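Local coordinates for serine proteinase inhibitor A (Sagittaria sagittifolia, PDB 3E8L), which probably inhibits serine proteinases through two reactive sites, holding trypsin and chymotrypsin at the same time and kallikrein only weakly, at residues A[107-112]-A[162-167]. The protein carries 2 engineered substitutions. Sequence-based numbering, arbitrary orientation.
Sequences ETNGGI and FNVNGR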
ATOM      1  N   GLU A 107      -4.640 -15.021  12.580  1.00 29.53           N
ATOM      2  CA  GLU A 107      -5.021 -16.377  12.266  1.00 29.13           C
ATOM      3  C   GLU A 107      -4.285 -17.308  13.238  1.00 29.38           C
ATOM      4  O   GLU A 107      -3.350 -16.893  13.927  1.00 29.73           O
ATOM      5  CB  GLU A 107      -4.676 -16.713  10.799  1.00 28.74           C
ATOM      6  CG  GLU A 107      -3.211 -16.437  10.396  1.00 27.93           C
ATOM      7  CD  GLU A 107      -2.817 -17.022   9.041  1.00 27.49           C
ATOM      8  OE1 GLU A 107      -2.352 -18.180   9.005  1.00 28.15           O
ATOM      9  OE2 GLU A 107      -2.939 -16.326   8.015  1.00 26.18           O
ATOM     10  N   THR A 108      -4.716 -18.555  13.294  1.00 29.22           N
ATOM     11  CA  THR A 108      -4.023 -19.568  14.049  1.00 29.28           C
ATOM     12  C   THR A 108      -3.461 -20.585  13.088  1.00 29.28           C
ATOM     13  O   THR A 108      -4.163 -21.061  12.209  1.00 29.34           O
ATOM     14  CB  THR A 108      -4.961 -20.247  15.023  1.00 29.20           C
ATOM     15  OG1 THR A 108      -5.569 -19.235  15.826  1.00 29.41           O
ATOM     16  CG2 THR A 108      -4.183 -21.202  15.915  1.00 28.67           C
ATOM     17  N   ASN A 109      -2.190 -20.918  13.273  1.00 29.57           N
ATOM     18  CA  ASN A 109      -1.439 -21.732  12.330  1.00 29.78           C
ATOM     19  C   ASN A 109      -0.238 -22.334  13.045  1.00 29.36           C
ATOM     20  O   ASN A 109       0.660 -21.607  13.489  1.00 29.85           O
ATOM     21  CB  ASN A 109      -0.965 -20.829  11.183  1.00 30.31           C
ATOM     22  CG  ASN A 109      -0.501 -21.598   9.962  1.00 31.87           C
ATOM     23  OD1 ASN A 109      -0.448 -21.028   8.873  1.00 35.49           O
ATOM     24  ND2 ASN A 109      -0.140 -22.870  10.126  1.00 33.00           N
ATOM     25  N   GLY A 110      -0.215 -23.654  13.158  1.00 28.74           N
ATOM     26  CA  GLY A 110       0.870 -24.329  13.860  1.00 27.62           C
ATOM     27  C   GLY A 110       0.701 -24.173  15.359  1.00 27.35           C
ATOM     28  O   GLY A 110       1.668 -24.260  16.112  1.00 27.78           O
ATOM     29  N   GLY A 111      -0.535 -23.962  15.800  1.00 26.57           N
ATOM     30  CA  GLY A 111      -0.796 -23.690  17.200  1.00 26.12           C
ATOM     31  C   GLY A 111      -0.354 -22.281  17.572  1.00 25.83           C
ATOM     32  O   GLY A 111      -0.229 -21.970  18.738  1.00 25.47           O
ATOM     33  N   ILE A 112      -0.106 -21.442  16.568  1.00 25.61           N
ATOM     34  CA  ILE A 112       0.284 -20.060  16.794  1.00 25.97           C
ATOM     35  C   ILE A 112      -0.823 -19.097  16.333  1.00 26.03           C
ATOM     36  O   ILE A 112      -1.331 -19.209  15.211  1.00 25.76           O
ATOM     37  CB  ILE A 112       1.636 -19.711  16.094  1.00 25.61           C
ATOM     38  CG1 ILE A 112       2.751 -20.687  16.494  1.00 25.83           C
ATOM     39  CG2 ILE A 112       2.059 -18.294  16.414  1.00 26.50           C
ATOM     40  CD1 ILE A 112       3.374 -20.472  17.863  1.00 25.07           C
ATOM     41  N   PHE A 162       7.743 -15.560  14.246  1.00 24.17           N
ATOM     42  CA  PHE A 162       7.012 -16.677  14.845  1.00 24.91           C
ATOM     43  C   PHE A 162       7.451 -18.035  14.278  1.00 25.17           C
ATOM     44  O   PHE A 162       7.449 -18.226  13.063  1.00 25.73           O
ATOM     45  CB  PHE A 162       5.505 -16.519  14.599  1.00 24.90           C
ATOM     46  CG  PHE A 162       4.907 -15.300  15.221  1.00 25.01           C
ATOM     47  CD1 PHE A 162       4.327 -15.371  16.483  1.00 25.21           C
ATOM     48  CD2 PHE A 162       4.895 -14.084  14.542  1.00 24.75           C
ATOM     49  CE1 PHE A 162       3.750 -14.234  17.080  1.00 25.11           C
ATOM     50  CE2 PHE A 162       4.326 -12.949  15.129  1.00 26.55           C
ATOM     51  CZ  PHE A 162       3.744 -13.031  16.408  1.00 25.14           C
ATOM     52  N   ASN A 163       7.803 -18.980  15.144  1.00 25.73           N
ATOM     53  CA  ASN A 163       8.126 -20.346  14.697  1.00 26.22           C
ATOM     54  C   ASN A 163       6.827 -21.107  14.448  1.00 25.90           C
ATOM     55  O   ASN A 163       6.158 -21.542  15.385  1.00 25.69           O
ATOM     56  CB  ASN A 163       9.039 -21.085  15.696  1.00 25.97           C
ATOM     57  CG  ASN A 163       9.450 -22.502  15.221  1.00 28.21           C
ATOM     58  OD1 ASN A 163      10.557 -22.970  15.518  1.00 31.30           O
ATOM     59  ND2 ASN A 163       8.558 -23.190  14.513  1.00 28.02           N
ATOM     60  N   VAL A 164       6.484 -21.252  13.171  1.00 25.92           N
ATOM     61  CA  VAL A 164       5.245 -21.890  12.749  1.00 26.05           C
ATOM     62  C   VAL A 164       5.565 -23.162  11.959  1.00 26.68           C
ATOM     63  O   VAL A 164       6.056 -23.086  10.834  1.00 27.36           O
ATOM     64  CB  VAL A 164       4.442 -20.943  11.867  1.00 25.09           C
ATOM     65  CG1 VAL A 164       3.148 -21.582  11.443  1.00 25.61           C
ATOM     66  CG2 VAL A 164       4.161 -19.659  12.608  1.00 25.16           C
ATOM     67  N   ASN A 165       5.286 -24.325  12.546  1.00 26.92           N
ATOM     68  CA  ASN A 165       5.639 -25.617  11.934  1.00 27.11           C
ATOM     69  C   ASN A 165       7.075 -25.601  11.398  1.00 27.22           C
ATOM     70  O   ASN A 165       7.296 -25.849  10.215  1.00 27.63           O
ATOM     71  CB  ASN A 165       4.676 -25.980  10.782  1.00 26.92           C
ATOM     72  CG  ASN A 165       3.225 -26.109  11.223  1.00 26.71           C
ATOM     73  OD1 ASN A 165       2.323 -25.523  10.602  1.00 26.98           O
ATOM     74  ND2 ASN A 165       2.989 -26.867  12.293  1.00 24.12           N
ATOM     75  N   GLY A 166       8.037 -25.256  12.247  1.00 26.89           N
ATOM     76  CA  GLY A 166       9.442 -25.275  11.852  1.00 26.83           C
ATOM     77  C   GLY A 166       9.925 -24.096  11.012  1.00 27.00           C
ATOM     78  O   GLY A 166      11.127 -23.842  10.947  1.00 26.97           O
ATOM     79  N   ARG A 167       9.006 -23.370  10.375  1.00 26.90           N
ATOM     80  CA  ARG A 167       9.388 -22.229   9.545  1.00 26.83           C
ATOM     81  C   ARG A 167       9.262 -20.903  10.309  1.00 26.62           C
ATOM     82  O   ARG A 167       8.342 -20.717  11.119  1.00 26.73           O
ATOM     83  CB  ARG A 167       8.607 -22.205   8.224  1.00 26.95           C
ATOM     84  CG  ARG A 167       8.967 -23.367   7.309  1.00 28.83           C
ATOM     85  CD  ARG A 167       8.313 -23.279   5.956  1.00 32.78           C
ATOM     86  NE  ARG A 167       8.090 -24.613   5.389  1.00 36.67           N
ATOM     87  CZ  ARG A 167       8.698 -25.099   4.297  1.00 39.82           C
ATOM     88  NH1 ARG A 167       9.587 -24.358   3.619  1.00 39.90           N
ATOM     89  NH2 ARG A 167       8.423 -26.343   3.878  1.00 38.77           N
TER
HETATM   90  O   HOH W   1       4.256 -24.670  15.301  1.00 22.03           O
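The ring of F162 takes the CG2 methyl of I112 obliquely at CD1, 3.7 Å away, and within the same chain it also meets the ring of F114, the two planes about 45° apart. Two further flat groups, the carboxamides of N109 and N165, belong to side chains that cross at about a right angle, their amide planes 64° apart; N109 ND2 stays 3.7 Å from N165 OD1, a loose polar approach. The N165 amide also lies against the backbone of G110, its ND2 3.7 Å from G110 CA.

Between the aromatic end and the amide end stands V164, the one buried residue here. Its CG1, anti to the backbone N (chi1 -179°), reaches the carbonyl oxygen N109 O at 3.2 Å and also touches N109 ND2 where the two side chains cross, while its CG2 looks to I112. The N109 side chain is extended, with CG anti to its own N. I112 divides its branches: CG2 goes to F162, whereas CG1 leans on the carbonyl N163 O at 3.7 Å.

The polar join is made by a water, which donates to G110 O at 2.7 Å and accepts from N165 N at 3.0 Å. Each partner is shaped locally: N109 N bonds I112 O and I112 N weakly returns to N109 O, bringing G110 and G111 round with positive phi, while V164 and R167 exchange two backbone bonds across a type I' turn.

The example thus shows two tight beta hairpins whose turns meet at the surface, G110 nearest V164, one linking strands 107-108 and 113-119, the other 159-164 and 167-172, on the beta-trefoil fold of the Kunitz-type (STI-like) inhibitors.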